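Local atomic coordinates of probable fumarate reductase Ifc3 (Shewanella frigidimarina, PDB entry 1QO8), a protein that catalyses the essentially one-way reduction of fumarate to succinate in vitro, using one FAD and four covalently attached haems c per subunit. Residues M161-G166 with K246-E251; L221-D226 with I253-K258. All blocks are in the same frame, centred on the assembly; numbering follows the deposited sequence.

Interaction 1 (M161-G166 with K246-E251). With FAD (flavin-adenine dinucleotide), chain G.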
# COMPACT_ATOMS: atom_id res chain seq x y z
N MET A 161 24.92 4.99 -8.21
CA MET A 161 26.06 5.50 -8.92
C MET A 161 25.84 6.94 -9.35
O MET A 161 26.72 7.55 -9.92
CB MET A 161 26.29 4.61 -10.20
CG MET A 161 25.30 4.82 -11.30
SD MET A 161 25.16 3.59 -12.60
CE MET A 161 26.79 3.85 -13.42
N ILE A 162 24.59 7.44 -9.27
CA ILE A 162 24.35 8.83 -9.67
C ILE A 162 24.14 9.70 -8.44
O ILE A 162 23.66 10.79 -8.61
CB ILE A 162 23.19 9.03 -10.63
CG1 ILE A 162 21.93 8.41 -9.99
CG2 ILE A 162 23.59 8.45 -12.01
CD1 ILE A 162 20.74 8.67 -10.91
N SER A 163 24.34 9.11 -7.30
CA SER A 163 24.25 9.75 -6.00
C SER A 163 25.43 10.74 -5.85
O SER A 163 26.56 10.61 -6.24
CB SER A 163 24.16 8.80 -4.82
OG SER A 163 25.38 8.21 -4.47
N ALA A 164 25.06 11.85 -5.30
CA ALA A 164 25.44 13.17 -5.06
C ALA A 164 26.04 13.68 -3.76
O ALA A 164 26.92 14.52 -3.58
CB ALA A 164 23.87 13.67 -4.93
N GLY A 165 25.40 13.29 -2.66
CA GLY A 165 25.49 14.05 -1.40
C GLY A 165 25.96 13.14 -0.28
O GLY A 165 25.28 13.09 0.75
N GLY A 166 26.92 12.29 -0.50
CA GLY A 166 27.52 11.37 0.34
C GLY A 166 26.79 10.51 1.33
O GLY A 166 25.59 10.30 1.25
N LYS A 246 35.82 12.45 -7.90
CA LYS A 246 34.42 12.10 -8.25
C LYS A 246 33.43 12.60 -7.20
O LYS A 246 33.87 12.68 -6.06
CB LYS A 246 34.29 10.56 -8.33
CG LYS A 246 35.17 9.98 -9.45
CD LYS A 246 35.41 8.47 -9.38
CE LYS A 246 36.14 7.99 -10.65
NZ LYS A 246 36.60 6.57 -10.46
N SER A 247 32.18 12.77 -7.56
CA SER A 247 30.98 12.62 -6.78
C SER A 247 30.90 11.32 -5.97
O SER A 247 31.56 10.35 -6.35
CB SER A 247 29.76 12.60 -7.73
OG SER A 247 29.82 13.94 -8.22
N SER A 248 30.14 11.34 -4.87
CA SER A 248 30.20 10.16 -4.00
C SER A 248 29.60 8.90 -4.63
O SER A 248 30.15 7.84 -4.46
CB SER A 248 29.47 10.52 -2.68
OG SER A 248 28.20 11.03 -2.99
N GLY A 249 28.58 8.90 -5.43
CA GLY A 249 27.95 7.81 -6.13
C GLY A 249 29.01 7.05 -6.97
O GLY A 249 29.12 5.85 -6.81
N PRO A 250 29.65 7.78 -7.90
CA PRO A 250 30.60 7.20 -8.83
C PRO A 250 31.79 6.70 -8.04
O PRO A 250 32.21 5.54 -8.23
CB PRO A 250 31.00 8.36 -9.77
CG PRO A 250 29.70 9.16 -9.83
CD PRO A 250 29.12 9.07 -8.44
N GLU A 251 32.29 7.48 -7.08
CA GLU A 251 33.34 6.95 -6.22
C GLU A 251 32.92 5.61 -5.63
O GLU A 251 33.77 4.71 -5.54
CB GLU A 251 33.71 7.88 -5.08
CG GLU A 251 34.88 7.54 -4.23
CD GLU A 251 36.24 7.67 -4.85
OE1 GLU A 251 36.33 8.03 -6.05
OE2 GLU A 251 37.20 7.32 -4.09
PA FAD G . 20.15 0.88 -6.50
O1A FAD G . 21.47 1.59 -6.44
O2A FAD G . 19.14 1.36 -7.26
O5B FAD G . 20.52 -0.39 -7.35
C5B FAD G . 19.59 -1.53 -7.55
C4B FAD G . 20.23 -2.50 -8.66
O4B FAD G . 19.22 -3.61 -8.78
C3B FAD G . 20.19 -1.84 -10.08
O3B FAD G . 21.35 -1.65 -10.76
C2B FAD G . 18.95 -2.48 -10.79
O2B FAD G . 19.06 -2.61 -12.23
C1B FAD G . 19.03 -3.85 -10.23
N9A FAD G . 17.75 -4.56 -10.26
C8A FAD G . 16.48 -4.07 -10.07
N7A FAD G . 15.56 -4.96 -10.29
C5A FAD G . 16.24 -6.13 -10.65
C6A FAD G . 15.79 -7.44 -11.09
N6A FAD G . 14.54 -7.80 -11.19
N1A FAD G . 16.80 -8.32 -11.33
C2A FAD G . 18.13 -7.98 -11.33
N3A FAD G . 18.62 -6.78 -10.94
C4A FAD G . 17.62 -5.91 -10.65
N1 FAD G . 20.96 9.11 -0.86
C2 FAD G . 21.87 9.43 0.02
O2 FAD G . 21.96 9.06 1.14
N3 FAD G . 22.93 10.34 -0.28
C4 FAD G . 22.94 10.84 -1.58
O4 FAD G . 23.77 11.65 -1.89
C4X FAD G . 21.87 10.50 -2.52
N5 FAD G . 21.86 11.05 -3.75
C5X FAD G . 20.93 10.68 -4.66
C6 FAD G . 20.98 11.28 -5.93
C7 FAD G . 20.05 10.92 -6.88
C7M FAD G . 20.05 11.51 -8.26
C8 FAD G . 19.08 9.92 -6.55
C8M FAD G . 18.11 9.47 -7.60
C9 FAD G . 19.04 9.31 -5.32
C9A FAD G . 19.95 9.66 -4.34
N10 FAD G . 19.99 9.14 -3.04
C10 FAD G . 20.90 9.52 -2.13
C1' FAD G . 19.28 7.85 -2.73
C2' FAD G . 20.31 6.68 -2.73
O2' FAD G . 21.16 7.03 -3.87
C3' FAD G . 19.52 5.44 -3.21
O3' FAD G . 18.43 5.15 -2.33
C4' FAD G . 20.41 4.19 -2.88
O4' FAD G . 21.55 4.34 -3.77
C5' FAD G . 19.59 2.94 -3.38
O5' FAD G . 20.66 1.81 -3.41
P FAD G . 20.30 0.34 -3.70
O1P FAD G . 21.61 -0.40 -3.58
O2P FAD G . 19.24 0.08 -2.83
O3P FAD G . 19.71 0.40 -5.02
O HOH W 1 29.61 13.97 -3.93

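Interaction 2 (L221-D226 with I253-K258)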
# COMPACT_ATOMS: atom_id res chain seq x y z
N LEU A 221 38.58 -0.39 0.83
CA LEU A 221 38.53 -0.89 -0.52
C LEU A 221 39.12 0.19 -1.40
O LEU A 221 39.08 -0.13 -2.58
CB LEU A 221 37.08 -1.19 -0.95
CG LEU A 221 36.30 -2.11 0.01
CD1 LEU A 221 34.85 -2.41 -0.41
CD2 LEU A 221 37.07 -3.42 0.25
N GLY A 222 39.50 1.38 -0.88
CA GLY A 222 40.10 2.35 -1.76
C GLY A 222 39.26 3.61 -1.99
O GLY A 222 39.72 4.50 -2.74
N ALA A 223 38.06 3.67 -1.42
CA ALA A 223 37.26 4.85 -1.62
C ALA A 223 37.81 6.03 -0.83
O ALA A 223 38.30 5.88 0.29
CB ALA A 223 35.82 4.65 -1.21
N ASN A 224 37.71 7.21 -1.44
CA ASN A 224 38.01 8.40 -0.65
C ASN A 224 36.69 9.03 -0.16
O ASN A 224 35.84 9.39 -0.94
CB ASN A 224 38.89 9.37 -1.43
CG ASN A 224 39.26 10.59 -0.58
OD1 ASN A 224 38.45 11.43 -0.20
ND2 ASN A 224 40.58 10.73 -0.29
N LEU A 225 36.49 9.23 1.12
CA LEU A 225 35.37 9.98 1.68
C LEU A 225 35.92 10.96 2.72
O LEU A 225 35.49 11.01 3.86
CB LEU A 225 34.35 9.02 2.30
CG LEU A 225 33.73 7.97 1.34
CD1 LEU A 225 33.03 6.90 2.16
CD2 LEU A 225 32.86 8.70 0.33
N ASP A 226 36.90 11.79 2.33
CA ASP A 226 37.47 12.74 3.29
C ASP A 226 36.73 14.05 3.47
O ASP A 226 37.02 14.74 4.47
CB ASP A 226 38.96 13.03 2.96
CG ASP A 226 39.88 11.88 3.30
OD1 ASP A 226 39.63 10.97 4.12
OD2 ASP A 226 40.98 11.81 2.73
N ILE A 253 30.49 3.23 -6.20
CA ILE A 253 30.17 2.16 -7.14
C ILE A 253 31.45 1.85 -7.93
O ILE A 253 31.65 0.68 -8.21
CB ILE A 253 29.11 2.62 -8.16
CG1 ILE A 253 27.73 2.60 -7.50
CG2 ILE A 253 29.06 1.86 -9.50
CD1 ILE A 253 27.32 1.34 -6.77
N ASP A 254 32.27 2.85 -8.27
CA ASP A 254 33.59 2.52 -8.88
C ASP A 254 34.36 1.65 -7.89
O ASP A 254 34.93 0.60 -8.26
CB ASP A 254 34.40 3.71 -9.35
CG ASP A 254 33.82 4.37 -10.60
OD1 ASP A 254 32.84 3.96 -11.28
OD2 ASP A 254 34.31 5.43 -11.07
N THR A 255 34.36 1.97 -6.60
CA THR A 255 35.15 1.25 -5.63
C THR A 255 34.61 -0.17 -5.40
O THR A 255 35.37 -1.11 -5.27
CB THR A 255 35.14 1.97 -4.27
OG1 THR A 255 35.65 3.26 -4.52
CG2 THR A 255 36.03 1.27 -3.28
N LEU A 256 33.29 -0.33 -5.34
CA LEU A 256 32.66 -1.61 -5.13
C LEU A 256 32.77 -2.46 -6.40
O LEU A 256 33.03 -3.64 -6.22
CB LEU A 256 31.18 -1.45 -4.69
CG LEU A 256 30.97 -0.74 -3.37
CD1 LEU A 256 29.54 -0.13 -3.30
CD2 LEU A 256 31.27 -1.62 -2.13
N ARG A 257 32.67 -1.93 -7.62
CA ARG A 257 32.90 -2.69 -8.81
C ARG A 257 34.32 -3.31 -8.83
O ARG A 257 34.47 -4.48 -9.23
CB ARG A 257 32.79 -1.91 -10.12
CG ARG A 257 31.40 -1.40 -10.44
CD ARG A 257 31.45 -0.40 -11.60
NE ARG A 257 30.11 -0.19 -12.14
CZ ARG A 257 29.94 0.71 -13.09
NH1 ARG A 257 30.97 1.48 -13.48
NH2 ARG A 257 28.76 0.94 -13.62
N LYS A 258 35.32 -2.47 -8.58
CA LYS A 258 36.68 -2.98 -8.54
C LYS A 258 36.86 -3.99 -7.41
O LYS A 258 37.37 -5.08 -7.72
CB LYS A 258 37.80 -1.93 -8.39
CG LYS A 258 37.67 -0.97 -9.59
CD LYS A 258 39.04 -0.56 -10.08
CE LYS A 258 38.99 0.02 -11.51
NZ LYS A 258 40.47 0.22 -11.85

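Interaction 1 (M161-G166 with K246-E251)
Two hydrogen bonds and a water bridge join the loop 161-166 to the first turn of helix 248-262. G249 N donates to S163 O at 2.8 Å, bent (141° at the hydrogen) and from above the carbonyl plane. G166 N donates to S248 OG over 3.1 Å, the hydroxyl set between its own backbone N and carbonyl carbon (chi1 52°). An alanine at S248 would remove this acceptor and would probably loosen G166 N beside the flavin. A water accepts from S248 N and donates to A164 O. This is the N-terminus of a helix served from outside: S247 holds the N-cap position but its side chain makes no capping bond, so S163 O and the water take up two first-turn amides. The loop also binds FAD through its backbone. G165 N donates to FAD O4 at a very short 2.4 Å, and FAD N3 donates to G166 O at 3.1 Å. S163 CB lies 3.4 Å from FAD N5, its hydroxyl being bonded back to S160 O. G249 lets the backbones close up, since a beta carbon there would clash with S163 O, and P250 CD sits 3.2 Å from M161 O.

Interaction 2 (L221-D226 with I253-K258)
T255 carries this contact with both branches of its side chain. Its methyl, CG2, stands anti to the backbone N; T255 CG2 is 3.4 Å from L221 O and 3.5 Å from L221 CB. The hydroxyl branch lies against A223, with T255 OG1 3.6 Å from A223 CB, while its hydrogen-bonding partner is E251 O, one helical turn back. Beside this pairing the leucines L221 and L256 cross obliquely, L221 CD1 lying 4.0 Å from L256 CD2. No hydrogen bond spans the two segments; the contact is van der Waals packing. G222 closes helix 201-220 in a Schellman motif; at phi 113° a beta carbon would be pressed hard against the carbonyl O of L221, which calls for glycine, and the chain turns there with L221 facing the neighbouring helix. Further on, N224 forms an Asx turn, its OD1 accepting from D226 N at 3.0 Å and also from H243 N; D226 OD1 in turn accepts from Q174 NE2. Around the leucine pair, L256 packs on F134, N135 and L138 of helix 131-143 and on L218 of helix 201-220. Helix 248-262 therefore lies against both of those helices, with the 221-226 loop running past it into strand 227-229.

Helix 248-262 serves both contacts, its first turn in interaction 1 and its next turns in interaction 2. The centres of the two contacts lie about 10 Å apart. Charged side chains tie them together: K246 NZ forms a salt bridge with D254 OD2 at 2.6 Å, and E251 OE2 probably accepts a hydrogen bond from N224 N at 2.7 Å. M161 CE also packs 3.5 Å from R257 NH2. Interaction 1 touches the flavin directly and includes G165, which probably also binds fumarate, as in related enzymes; the side chains of P250 and H59, an axial haem ligand, have nearest atoms about 4 Å apart. In interaction 2, the L256 side chain stays about 8 Å from FAD, between nearest atoms.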